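Local coordinates for 1,3-alpha-isomaltosidase (Kribbella flavida DSM 17836, PDB 5X3I), which hydrolyses the alpha-1,3-glucosidic linkages of the cyclic tetrasaccharide cyclobis-(1-6)-alpha-nigerosyl inside the cell, releasing isomaltose, at residues T696-W707 and V725-W735; V241-Y249 and G489-P497. The protein carries 1 engineered substitution. One frame throughout, in Å; residues are numbered along the deposited sequence.

Contact 1 of 2, residues T696-W707 and V725-W735; sequences TYLPAGEWIDVW and VVPVYCRASRW. With SO4 (sulfate ion), chain K; SO4 (sulfate ion), chain J.
Ile704 and Cys730 form the hydrogen-bonded pair at the centre of an antiparallel strand contact in the C-terminal beta domain of this family 31 glycosidase, where strand 703-705 lies beside strand 728-731. Ile704 N reaches Cys730 O, and Cys730 N returns to Ile704 O, each at 2.9 Å; Val706 N to Val728 O and Ala732 N to Glu702 O extend the ladder. On the face carrying Ile704, the indole of Trp735, first residue of helix 735-742, lies across the isoleucine. Its chi1 of 172° puts CG anti to the backbone N and carries the ring over the isoleucine: Ile704 CG2 stands over the five-membered part, 3.8 Å from the centroid, a CH-pi contact, while Val706 CG1 meets Trp735 CZ3. A serine in place of Trp735 would probably leave the Ile704 methyls without this aromatic cover and open a gap beside Val706. Across the sheet, the Tyr729 ring has Leu698 CD1 over one face, and water 3 joins its OH to Asp705 OD2, which is also paired with Arg719. Just past strand 703-705, Trp707 NE1 donates to Val726 O at 2.8 Å, with the oxygen in the indole plane, and Val725 CG2 and Val706 CG2 sit over opposite faces of the ring. At the other end, Glu702 N and Ser733 N hold one sulfate, and Arg731, salt-bridged to Glu680, grips a second through NH1 and NH2. The chemistry thus runs from apolar and aromatic cover over the paired strands to a polar end, whose N-H groups and arginine donate to anions probably from the crystallisation liquor.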
loop_
_atom_site.group_PDB
_atom_site.type_symbol
_atom_site.label_atom_id
_atom_site.label_comp_id
_atom_site.label_asym_id
_atom_site.label_seq_id
_atom_site.Cartn_x
_atom_site.Cartn_y
_atom_site.Cartn_z
ATOM N N THR A 696 1.680 -27.111 14.519
ATOM C CA THR A 696 1.324 -26.885 13.131
ATOM C C THR A 696 0.220 -27.845 12.719
ATOM O O THR A 696 0.237 -29.006 13.106
ATOM C CB THR A 696 2.552 -27.076 12.207
ATOM O OG1 THR A 696 3.599 -26.188 12.606
ATOM C CG2 THR A 696 2.189 -26.815 10.768
ATOM N N TYR A 697 -0.744 -27.368 11.945
ATOM C CA TYR A 697 -1.766 -28.258 11.429
ATOM C C TYR A 697 -1.457 -28.627 9.994
ATOM O O TYR A 697 -1.487 -27.786 9.098
ATOM C CB TYR A 697 -3.167 -27.637 11.521
ATOM C CG TYR A 697 -4.216 -28.470 10.813
ATOM C CD1 TYR A 697 -4.706 -29.637 11.384
ATOM C CD2 TYR A 697 -4.698 -28.106 9.569
ATOM C CE1 TYR A 697 -5.649 -30.412 10.736
ATOM C CE2 TYR A 697 -5.642 -28.874 8.916
ATOM C CZ TYR A 697 -6.115 -30.027 9.509
ATOM O OH TYR A 697 -7.057 -30.789 8.860
ATOM N N LEU A 698 -1.163 -29.900 9.785
ATOM C CA LEU A 698 -0.891 -30.406 8.456
ATOM C C LEU A 698 -2.152 -31.008 7.861
ATOM O O LEU A 698 -2.704 -31.954 8.405
ATOM C CB LEU A 698 0.225 -31.447 8.497
ATOM C CG LEU A 698 1.577 -30.988 9.040
ATOM C CD1 LEU A 698 2.555 -32.145 9.053
ATOM C CD2 LEU A 698 2.114 -29.850 8.206
ATOM N N PRO A 699 -2.596 -30.474 6.721
ATOM C CA PRO A 699 -3.786 -30.994 6.047
ATOM C C PRO A 699 -3.524 -32.364 5.439
ATOM O O PRO A 699 -2.456 -32.937 5.658
ATOM C CB PRO A 699 -4.057 -29.953 4.965
ATOM C CG PRO A 699 -2.714 -29.370 4.674
ATOM C CD PRO A 699 -1.975 -29.365 5.976
ATOM N N ALA A 700 -4.480 -32.869 4.672
ATOM C CA ALA A 700 -4.388 -34.207 4.097
ATOM C C ALA A 700 -3.162 -34.340 3.206
ATOM O O ALA A 700 -2.704 -33.363 2.631
ATOM C CB ALA A 700 -5.636 -34.531 3.311
ATOM N N GLY A 701 -2.663 -35.567 3.084
ATOM C CA GLY A 701 -1.432 -35.862 2.369
ATOM C C GLY A 701 -0.295 -36.253 3.291
ATOM O O GLY A 701 -0.468 -36.306 4.505
ATOM N N GLU A 702 0.864 -36.558 2.708
ATOM C CA GLU A 702 2.004 -37.053 3.478
ATOM C C GLU A 702 3.101 -36.006 3.610
ATOM O O GLU A 702 3.442 -35.335 2.646
ATOM C CB GLU A 702 2.572 -38.318 2.839
ATOM C CG GLU A 702 1.572 -39.452 2.720
ATOM C CD GLU A 702 2.229 -40.808 2.829
ATOM O OE1 GLU A 702 2.873 -41.069 3.867
ATOM O OE2 GLU A 702 2.110 -41.609 1.878
ATOM N N TRP A 703 3.669 -35.895 4.804
ATOM C CA TRP A 703 4.565 -34.797 5.113
ATOM C C TRP A 703 5.900 -35.230 5.700
ATOM O O TRP A 703 6.013 -36.265 6.357
ATOM C CB TRP A 703 3.880 -33.833 6.078
ATOM C CG TRP A 703 2.642 -33.238 5.508
ATOM C CD1 TRP A 703 1.367 -33.699 5.659
ATOM C CD2 TRP A 703 2.553 -32.079 4.675
ATOM N NE1 TRP A 703 0.492 -32.898 4.976
ATOM C CE2 TRP A 703 1.194 -31.895 4.363
ATOM C CE3 TRP A 703 3.492 -31.178 4.161
ATOM C CZ2 TRP A 703 0.750 -30.849 3.565
ATOM C CZ3 TRP A 703 3.050 -30.143 3.371
ATOM C CH2 TRP A 703 1.690 -29.984 3.079
ATOM N N ILE A 704 6.905 -34.399 5.463
ATOM C CA ILE A 704 8.229 -34.594 6.018
ATOM C C ILE A 704 8.703 -33.329 6.711
ATOM O O ILE A 704 8.599 -32.236 6.152
ATOM C CB ILE A 704 9.218 -35.007 4.921
ATOM C CG1 ILE A 704 9.072 -36.504 4.653
ATOM C CG2 ILE A 704 10.648 -34.659 5.315
ATOM C CD1 ILE A 704 9.739 -36.967 3.408
ATOM N N ASP A 705 9.188 -33.477 7.939
ATOM C CA ASP A 705 9.793 -32.371 8.660
ATOM C C ASP A 705 11.138 -32.065 7.999
ATOM O O ASP A 705 12.020 -32.917 7.976
ATOM C CB ASP A 705 9.965 -32.743 10.139
ATOM C CG ASP A 705 10.523 -31.613 10.986
ATOM O OD1 ASP A 705 11.152 -30.677 10.450
ATOM O OD2 ASP A 705 10.336 -31.664 12.217
ATOM N N VAL A 706 11.322 -30.835 7.522
ATOM C CA VAL A 706 12.477 -30.551 6.670
ATOM C C VAL A 706 13.769 -30.481 7.465
ATOM O O VAL A 706 14.845 -30.604 6.899
ATOM C CB VAL A 706 12.323 -29.229 5.881
ATOM C CG1 VAL A 706 11.071 -29.256 5.023
ATOM C CG2 VAL A 706 12.326 -28.047 6.821
ATOM N N TRP A 707 13.664 -30.254 8.767
ATOM C CA TRP A 707 14.845 -30.153 9.598
ATOM C C TRP A 707 15.420 -31.511 9.999
ATOM O O TRP A 707 16.621 -31.650 10.155
ATOM C CB TRP A 707 14.538 -29.326 10.841
ATOM C CG TRP A 707 13.912 -28.021 10.503
ATOM C CD1 TRP A 707 12.677 -27.584 10.875
ATOM C CD2 TRP A 707 14.474 -26.990 9.688
ATOM N NE1 TRP A 707 12.440 -26.341 10.355
ATOM C CE2 TRP A 707 13.528 -25.950 9.624
ATOM C CE3 TRP A 707 15.691 -26.841 9.014
ATOM C CZ2 TRP A 707 13.755 -24.782 8.912
ATOM C CZ3 TRP A 707 15.916 -25.677 8.306
ATOM C CH2 TRP A 707 14.955 -24.660 8.262
ATOM N N VAL A 725 15.121 -22.541 14.180
ATOM C CA VAL A 725 14.068 -23.303 13.522
ATOM C C VAL A 725 12.770 -22.511 13.385
ATOM O O VAL A 725 12.344 -21.837 14.315
ATOM C CB VAL A 725 13.789 -24.620 14.297
ATOM C CG1 VAL A 725 12.407 -25.188 13.975
ATOM C CG2 VAL A 725 14.872 -25.647 14.010
ATOM N N VAL A 726 12.169 -22.574 12.205
ATOM C CA VAL A 726 10.760 -22.241 12.045
ATOM C C VAL A 726 10.163 -23.490 11.441
ATOM O O VAL A 726 10.772 -24.088 10.558
ATOM C CB VAL A 726 10.520 -21.002 11.129
ATOM C CG1 VAL A 726 11.273 -21.125 9.796
ATOM C CG2 VAL A 726 9.039 -20.800 10.861
ATOM N N PRO A 727 8.972 -23.896 11.912
ATOM C CA PRO A 727 8.435 -25.155 11.397
ATOM C C PRO A 727 8.124 -25.081 9.918
ATOM O O PRO A 727 7.426 -24.177 9.474
ATOM C CB PRO A 727 7.164 -25.363 12.233
ATOM C CG PRO A 727 7.447 -24.649 13.507
ATOM C CD PRO A 727 8.244 -23.434 13.107
ATOM N N VAL A 728 8.640 -26.050 9.176
ATOM C CA VAL A 728 8.471 -26.143 7.740
ATOM C C VAL A 728 8.330 -27.611 7.387
ATOM O O VAL A 728 9.078 -28.443 7.881
ATOM C CB VAL A 728 9.668 -25.541 6.964
ATOM C CG1 VAL A 728 9.546 -25.831 5.472
ATOM C CG2 VAL A 728 9.792 -24.063 7.212
ATOM N N TYR A 729 7.381 -27.925 6.525
ATOM C CA TYR A 729 7.123 -29.301 6.163
ATOM C C TYR A 729 7.022 -29.416 4.660
ATOM O O TYR A 729 6.481 -28.542 4.002
ATOM C CB TYR A 729 5.844 -29.808 6.847
ATOM C CG TYR A 729 5.946 -29.776 8.352
ATOM C CD1 TYR A 729 6.428 -30.869 9.056
ATOM C CD2 TYR A 729 5.594 -28.645 9.066
ATOM C CE1 TYR A 729 6.549 -30.838 10.424
ATOM C CE2 TYR A 729 5.703 -28.608 10.439
ATOM C CZ TYR A 729 6.183 -29.709 11.111
ATOM O OH TYR A 729 6.303 -29.679 12.472
ATOM N N CYS A 730 7.555 -30.500 4.120
ATOM C CA CYS A 730 7.566 -30.709 2.688
ATOM C C CYS A 730 6.683 -31.886 2.317
ATOM O O CYS A 730 6.633 -32.877 3.038
ATOM C CB CYS A 730 8.999 -30.939 2.190
ATOM S SG CYS A 730 9.152 -31.181 0.425
ATOM N N ARG A 731 5.985 -31.768 1.197
ATOM C CA ARG A 731 5.207 -32.879 0.678
ATOM C C ARG A 731 6.159 -34.029 0.390
ATOM O O ARG A 731 7.157 -33.852 -0.309
ATOM C CB ARG A 731 4.435 -32.476 -0.579
ATOM C CG ARG A 731 3.312 -31.483 -0.311
ATOM C CD ARG A 731 2.609 -31.050 -1.590
ATOM N NE ARG A 731 1.893 -32.144 -2.232
ATOM C CZ ARG A 731 2.196 -32.651 -3.423
ATOM N NH1 ARG A 731 3.208 -32.163 -4.125
ATOM N NH2 ARG A 731 1.479 -33.651 -3.918
ATOM N N ALA A 732 5.844 -35.196 0.939
ATOM C CA ALA A 732 6.749 -36.337 0.923
ATOM C C ALA A 732 7.205 -36.700 -0.479
ATOM O O ALA A 732 8.364 -37.023 -0.690
ATOM C CB ALA A 732 6.090 -37.533 1.586
ATOM N N SER A 733 6.297 -36.634 -1.439
ATOM C CA SER A 733 6.615 -37.041 -2.794
ATOM C C SER A 733 7.683 -36.163 -3.447
ATOM O O SER A 733 8.399 -36.619 -4.322
ATOM C CB SER A 733 5.353 -37.045 -3.651
ATOM O OG SER A 733 4.687 -35.803 -3.572
ATOM N N ARG A 734 7.744 -34.891 -3.073
ATOM C CA ARG A 734 8.760 -33.994 -3.613
ATOM C C ARG A 734 9.966 -33.753 -2.701
ATOM O O ARG A 734 10.826 -32.936 -3.026
ATOM C CB ARG A 734 8.116 -32.666 -4.002
ATOM C CG ARG A 734 6.866 -32.848 -4.851
ATOM C CD ARG A 734 7.104 -33.660 -6.105
ATOM N NE ARG A 734 7.684 -32.860 -7.176
ATOM C CZ ARG A 734 7.723 -33.235 -8.451
ATOM N NH1 ARG A 734 7.201 -34.397 -8.820
ATOM N NH2 ARG A 734 8.280 -32.442 -9.360
ATOM N N TRP A 735 10.018 -34.416 -1.550
ATOM C CA TRP A 735 11.125 -34.217 -0.617
ATOM C C TRP A 735 12.486 -34.557 -1.235
ATOM O O TRP A 735 13.505 -34.008 -0.839
ATOM C CB TRP A 735 10.912 -35.044 0.643
ATOM C CG TRP A 735 12.066 -35.069 1.606
ATOM C CD1 TRP A 735 12.730 -36.172 2.046
ATOM C CD2 TRP A 735 12.678 -33.950 2.258
ATOM N NE1 TRP A 735 13.713 -35.817 2.927
ATOM C CE2 TRP A 735 13.706 -34.456 3.074
ATOM C CE3 TRP A 735 12.464 -32.570 2.223
ATOM C CZ2 TRP A 735 14.514 -33.635 3.854
ATOM C CZ3 TRP A 735 13.264 -31.758 2.997
ATOM C CH2 TRP A 735 14.275 -32.292 3.802
HETATM S S SO4 K . 2.297 -36.544 -1.054
HETATM O O1 SO4 K . 3.019 -37.804 -0.924
HETATM O O2 SO4 K . 3.199 -35.563 -1.638
HETATM O O3 SO4 K . 1.133 -36.718 -1.916
HETATM O O4 SO4 K . 1.847 -36.093 0.259
HETATM S S SO4 J . 3.297 -35.109 -7.006
HETATM O O1 SO4 J . 4.086 -36.335 -6.980
HETATM O O2 SO4 J . 2.888 -34.815 -8.374
HETATM O O3 SO4 J . 2.112 -35.280 -6.171
HETATM O O4 SO4 J . 4.098 -34.007 -6.488
HETATM O O HOH W 1 5.160 -27.659 14.101
HETATM O O HOH W 2 9.378 -28.518 10.879
HETATM O O HOH W 3 7.776 -31.821 13.367
#

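Contact 2 of 2, residues V241-Y249 and G489-P497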
loop_
_atom_site.group_PDB
_atom_site.type_symbol
_atom_site.label_atom_id
_atom_site.label_comp_id
_atom_site.label_asym_id
_atom_site.label_seq_id
_atom_site.Cartn_x
_atom_site.Cartn_y
_atom_site.Cartn_z
ATOM N N VAL A 241 -16.419 -5.986 -7.655
ATOM C CA VAL A 241 -17.223 -4.822 -7.991
ATOM C C VAL A 241 -16.422 -4.003 -8.981
ATOM O O VAL A 241 -15.318 -3.558 -8.643
ATOM C CB VAL A 241 -17.546 -3.973 -6.765
ATOM C CG1 VAL A 241 -18.509 -2.864 -7.133
ATOM C CG2 VAL A 241 -18.100 -4.845 -5.644
ATOM N N ARG A 242 -16.931 -3.751 -10.184
ATOM C CA ARG A 242 -16.004 -3.116 -11.084
ATOM C C ARG A 242 -16.159 -1.616 -10.963
ATOM O O ARG A 242 -16.895 -0.984 -11.702
ATOM C CB ARG A 242 -16.289 -3.552 -12.529
ATOM C CG ARG A 242 -16.261 -5.053 -12.762
ATOM C CD ARG A 242 -16.825 -5.430 -14.122
ATOM N NE ARG A 242 -16.504 -6.815 -14.457
ATOM C CZ ARG A 242 -17.080 -7.510 -15.430
ATOM N NH1 ARG A 242 -18.032 -6.952 -16.169
ATOM N NH2 ARG A 242 -16.711 -8.765 -15.664
ATOM N N THR A 243 -15.286 -1.046 -10.154
ATOM C CA THR A 243 -15.184 0.386 -9.992
ATOM C C THR A 243 -13.826 0.675 -9.376
ATOM O O THR A 243 -13.298 -0.162 -8.646
ATOM C CB THR A 243 -16.303 0.930 -9.082
ATOM O OG1 THR A 243 -16.208 2.350 -8.991
ATOM C CG2 THR A 243 -16.199 0.335 -7.697
ATOM N N SER A 244 -13.293 1.864 -9.616
ATOM C CA SER A 244 -12.205 2.379 -8.799
ATOM C C SER A 244 -12.708 3.401 -7.765
ATOM O O SER A 244 -11.918 3.990 -7.043
ATOM C CB SER A 244 -11.091 2.961 -9.663
ATOM O OG SER A 244 -11.563 3.897 -10.594
ATOM N N ARG A 245 -14.018 3.630 -7.722
ATOM C CA ARG A 245 -14.593 4.490 -6.686
ATOM C C ARG A 245 -14.591 3.763 -5.343
ATOM O O ARG A 245 -14.452 2.557 -5.292
ATOM C CB ARG A 245 -16.016 4.944 -7.056
ATOM C CG ARG A 245 -16.058 5.866 -8.256
ATOM C CD ARG A 245 -17.437 6.471 -8.526
ATOM N NE ARG A 245 -17.374 7.294 -9.726
ATOM C CZ ARG A 245 -17.578 6.834 -10.953
ATOM N NH1 ARG A 245 -17.903 5.565 -11.145
ATOM N NH2 ARG A 245 -17.478 7.650 -11.985
ATOM N N ARG A 246 -14.719 4.513 -4.257
ATOM C CA ARG A 246 -14.773 3.936 -2.923
ATOM C C ARG A 246 -15.919 2.928 -2.789
ATOM O O ARG A 246 -16.996 3.111 -3.362
ATOM C CB ARG A 246 -14.903 5.052 -1.880
ATOM C CG ARG A 246 -14.643 4.632 -0.434
ATOM C CD ARG A 246 -14.333 5.851 0.443
ATOM N NE ARG A 246 -13.967 5.495 1.808
ATOM C CZ ARG A 246 -13.643 6.378 2.749
ATOM N NH1 ARG A 246 -13.645 7.679 2.472
ATOM N NH2 ARG A 246 -13.320 5.963 3.967
ATOM N N THR A 247 -15.655 1.855 -2.050
ATOM C CA THR A 247 -16.655 0.853 -1.697
ATOM C C THR A 247 -16.531 0.498 -0.224
ATOM O O THR A 247 -15.437 0.582 0.337
ATOM C CB THR A 247 -16.507 -0.443 -2.513
ATOM O OG1 THR A 247 -15.188 -0.979 -2.318
ATOM C CG2 THR A 247 -16.754 -0.197 -3.989
ATOM N N TRP A 248 -17.638 0.074 0.381
ATOM C CA TRP A 248 -17.701 -0.266 1.807
ATOM C C TRP A 248 -18.312 -1.651 2.013
ATOM O O TRP A 248 -19.156 -2.088 1.245
ATOM C CB TRP A 248 -18.530 0.751 2.589
ATOM C CG TRP A 248 -18.027 2.157 2.627
ATOM C CD1 TRP A 248 -17.328 2.750 3.635
ATOM C CD2 TRP A 248 -18.233 3.163 1.638
ATOM N NE1 TRP A 248 -17.069 4.058 3.322
ATOM C CE2 TRP A 248 -17.616 4.336 2.102
ATOM C CE3 TRP A 248 -18.879 3.187 0.403
ATOM C CZ2 TRP A 248 -17.622 5.517 1.372
ATOM C CZ3 TRP A 248 -18.880 4.359 -0.317
ATOM C CH2 TRP A 248 -18.259 5.507 0.170
ATOM N N TYR A 249 -17.898 -2.331 3.068
ATOM C CA TYR A 249 -18.310 -3.707 3.282
ATOM C C TYR A 249 -18.664 -3.956 4.734
ATOM O O TYR A 249 -17.999 -3.454 5.639
ATOM C CB TYR A 249 -17.200 -4.666 2.833
ATOM C CG TYR A 249 -16.821 -4.456 1.396
ATOM C CD1 TYR A 249 -15.849 -3.534 1.045
ATOM C CD2 TYR A 249 -17.458 -5.151 0.387
ATOM C CE1 TYR A 249 -15.513 -3.324 -0.263
ATOM C CE2 TYR A 249 -17.129 -4.947 -0.928
ATOM C CZ TYR A 249 -16.148 -4.034 -1.246
ATOM O OH TYR A 249 -15.830 -3.808 -2.554
ATOM N N GLY A 489 -11.540 12.685 -9.727
ATOM C CA GLY A 489 -10.818 12.182 -8.573
ATOM C C GLY A 489 -11.499 11.043 -7.843
ATOM O O GLY A 489 -10.830 10.159 -7.316
ATOM N N ASP A 490 -12.833 11.053 -7.815
ATOM C CA ASP A 490 -13.560 10.002 -7.119
ATOM C C ASP A 490 -13.287 8.644 -7.749
ATOM O O ASP A 490 -13.311 7.633 -7.071
ATOM C CB ASP A 490 -15.072 10.294 -7.085
ATOM C CG ASP A 490 -15.717 10.288 -8.456
ATOM O OD1 ASP A 490 -15.132 10.796 -9.432
ATOM O OD2 ASP A 490 -16.838 9.779 -8.558
ATOM N N GLU A 491 -13.120 8.631 -9.066
ATOM C CA GLU A 491 -12.640 7.474 -9.812
ATOM C C GLU A 491 -11.111 7.295 -9.913
ATOM O O GLU A 491 -10.600 6.185 -9.833
ATOM C CB GLU A 491 -13.228 7.529 -11.220
ATOM C CG GLU A 491 -13.245 6.207 -11.917
ATOM C CD GLU A 491 -14.177 6.190 -13.115
ATOM O OE1 GLU A 491 -14.301 7.217 -13.810
ATOM O OE2 GLU A 491 -14.778 5.133 -13.351
ATOM N N GLY A 492 -10.395 8.389 -10.145
ATOM C CA GLY A 492 -9.000 8.314 -10.543
ATOM C C GLY A 492 -8.000 8.158 -9.411
ATOM O O GLY A 492 -6.927 7.596 -9.607
ATOM N N ASN A 493 -8.349 8.656 -8.229
ATOM C CA ASN A 493 -7.409 8.699 -7.120
ATOM C C ASN A 493 -6.941 7.322 -6.672
ATOM O O ASN A 493 -5.779 7.151 -6.338
ATOM C CB ASN A 493 -8.017 9.456 -5.935
ATOM C CG ASN A 493 -8.228 10.923 -6.243
ATOM O OD1 ASN A 493 -7.796 11.408 -7.278
ATOM N ND2 ASN A 493 -8.901 11.633 -5.347
ATOM N N ASN A 494 -7.847 6.351 -6.663
ATOM C CA ASN A 494 -7.483 4.988 -6.330
ATOM C C ASN A 494 -6.621 4.337 -7.421
ATOM O O ASN A 494 -5.853 3.429 -7.138
ATOM C CB ASN A 494 -8.728 4.124 -6.083
ATOM C CG ASN A 494 -9.357 4.363 -4.717
ATOM O OD1 ASN A 494 -8.684 4.727 -3.758
ATOM N ND2 ASN A 494 -10.658 4.124 -4.622
ATOM N N LEU A 495 -6.770 4.793 -8.659
ATOM C CA LEU A 495 -6.010 4.233 -9.770
ATOM C C LEU A 495 -4.577 4.771 -9.843
ATOM O O LEU A 495 -3.725 4.142 -10.464
ATOM C CB LEU A 495 -6.706 4.502 -11.104
ATOM C CG LEU A 495 -8.038 3.793 -11.376
ATOM C CD1 LEU A 495 -8.556 4.175 -12.748
ATOM C CD2 LEU A 495 -7.894 2.283 -11.271
ATOM N N TYR A 496 -4.333 5.922 -9.216
ATOM C CA TYR A 496 -3.049 6.597 -9.332
ATOM C C TYR A 496 -1.849 5.682 -9.049
ATOM O O TYR A 496 -0.956 5.652 -9.861
ATOM C CB TYR A 496 -2.958 7.833 -8.430
ATOM C CG TYR A 496 -1.739 8.669 -8.779
ATOM C CD1 TYR A 496 -1.787 9.593 -9.805
ATOM C CD2 TYR A 496 -0.537 8.494 -8.108
ATOM C CE1 TYR A 496 -0.689 10.340 -10.144
ATOM C CE2 TYR A 496 0.578 9.229 -8.443
ATOM C CZ TYR A 496 0.498 10.146 -9.464
ATOM O OH TYR A 496 1.592 10.893 -9.782
ATOM N N PRO A 497 -1.837 4.936 -7.925
ATOM C CA PRO A 497 -0.651 4.099 -7.688
ATOM C C PRO A 497 -0.449 2.996 -8.731
ATOM O O PRO A 497 0.697 2.588 -8.924
ATOM C CB PRO A 497 -0.907 3.491 -6.306
ATOM C CG PRO A 497 -2.421 3.578 -6.119
ATOM C CD PRO A 497 -2.783 4.864 -6.795
HETATM O O HOH W 4 -10.712 6.767 -6.730
HETATM O O HOH W 5 -14.974 3.400 -11.639
HETATM O O HOH W 6 -12.027 3.363 -13.240
HETATM O O HOH W 7 -16.535 10.133 -11.746
HETATM O O HOH W 8 -14.789 7.268 -4.610
#
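Asp490 meets Arg245 where helix 489-492 faces the loop leading into strand 247-252, and the contact shows how a few polar side chains can fasten one domain to another. The two side chains lie side by side and point the same way. Arg245 NE donates to Asp490 OD2 at 2.8 Å; the oxygen lies in the guanidinium plane, yet the nitrogen approaches from above the carboxylate plane. Water 7 completes the clasp, linking Arg245 NH2 to Asp490 OD1. The backbone oxygen of Asp490 takes part as well, through water 8, which donates to it and accepts from Arg246 N.

Glu491 follows with a different approach. Its CD stands over a face of the same guanidinium, and the long salt bridge from OE1 to Arg245 NH2, 3.7 Å, is one of charge alone, with no N-H aimed at the oxygen. Two acids thus flank one arginine, at its edge and over its face, and its positive charge would be expected to steady both. The carbonyl O of Glu491 accepts from Ser244 OG at 2.6 Å; the serine's chi1 of 52° places OG between its backbone N and carbonyl carbon, directed at that oxygen.

Asn494 turns its amide to the same serine, ND2 donating to Ser244 O at 2.7 Å with that oxygen in the amide plane; its OD1 accepts from Val207 N. Leu495 then lays CG against Ser244 CB, 3.6 Å away, adding an apolar touch.

An ST turn, Arg245 N to Thr243 OG1, shapes the 241-249 side of the contact. Beyond it, strand 247-252 runs between strands 255-261 and 202-205 of the beta-sandwich domain, with Arg246 bound to Asp204, while the partner segment leads into helix 496-510 of the TIM barrel.

In the fold
The two contacts illustrate the difference between joining strands within a domain and joining domains. Contact 1 builds the C-terminal domain, its centre about 32 Å from the centre of the chain and away from the catalytic residues. Contact 2, its centre about 14 Å from that of the chain, ties the galactose mutarotase-like N-terminal domain to the TIM barrel. The centres of contact 1 and contact 2 lie about 41 Å apart, and the nearest atoms of contacts 1 and 2 are about 27 Å apart, so the two do not touch. Only contact 2 approaches the active site: the side chain of Asn494 is about 8 Å from that of Glu474, a probable active-site residue. The inferred nucleophile position holds the engineered Ala471 here.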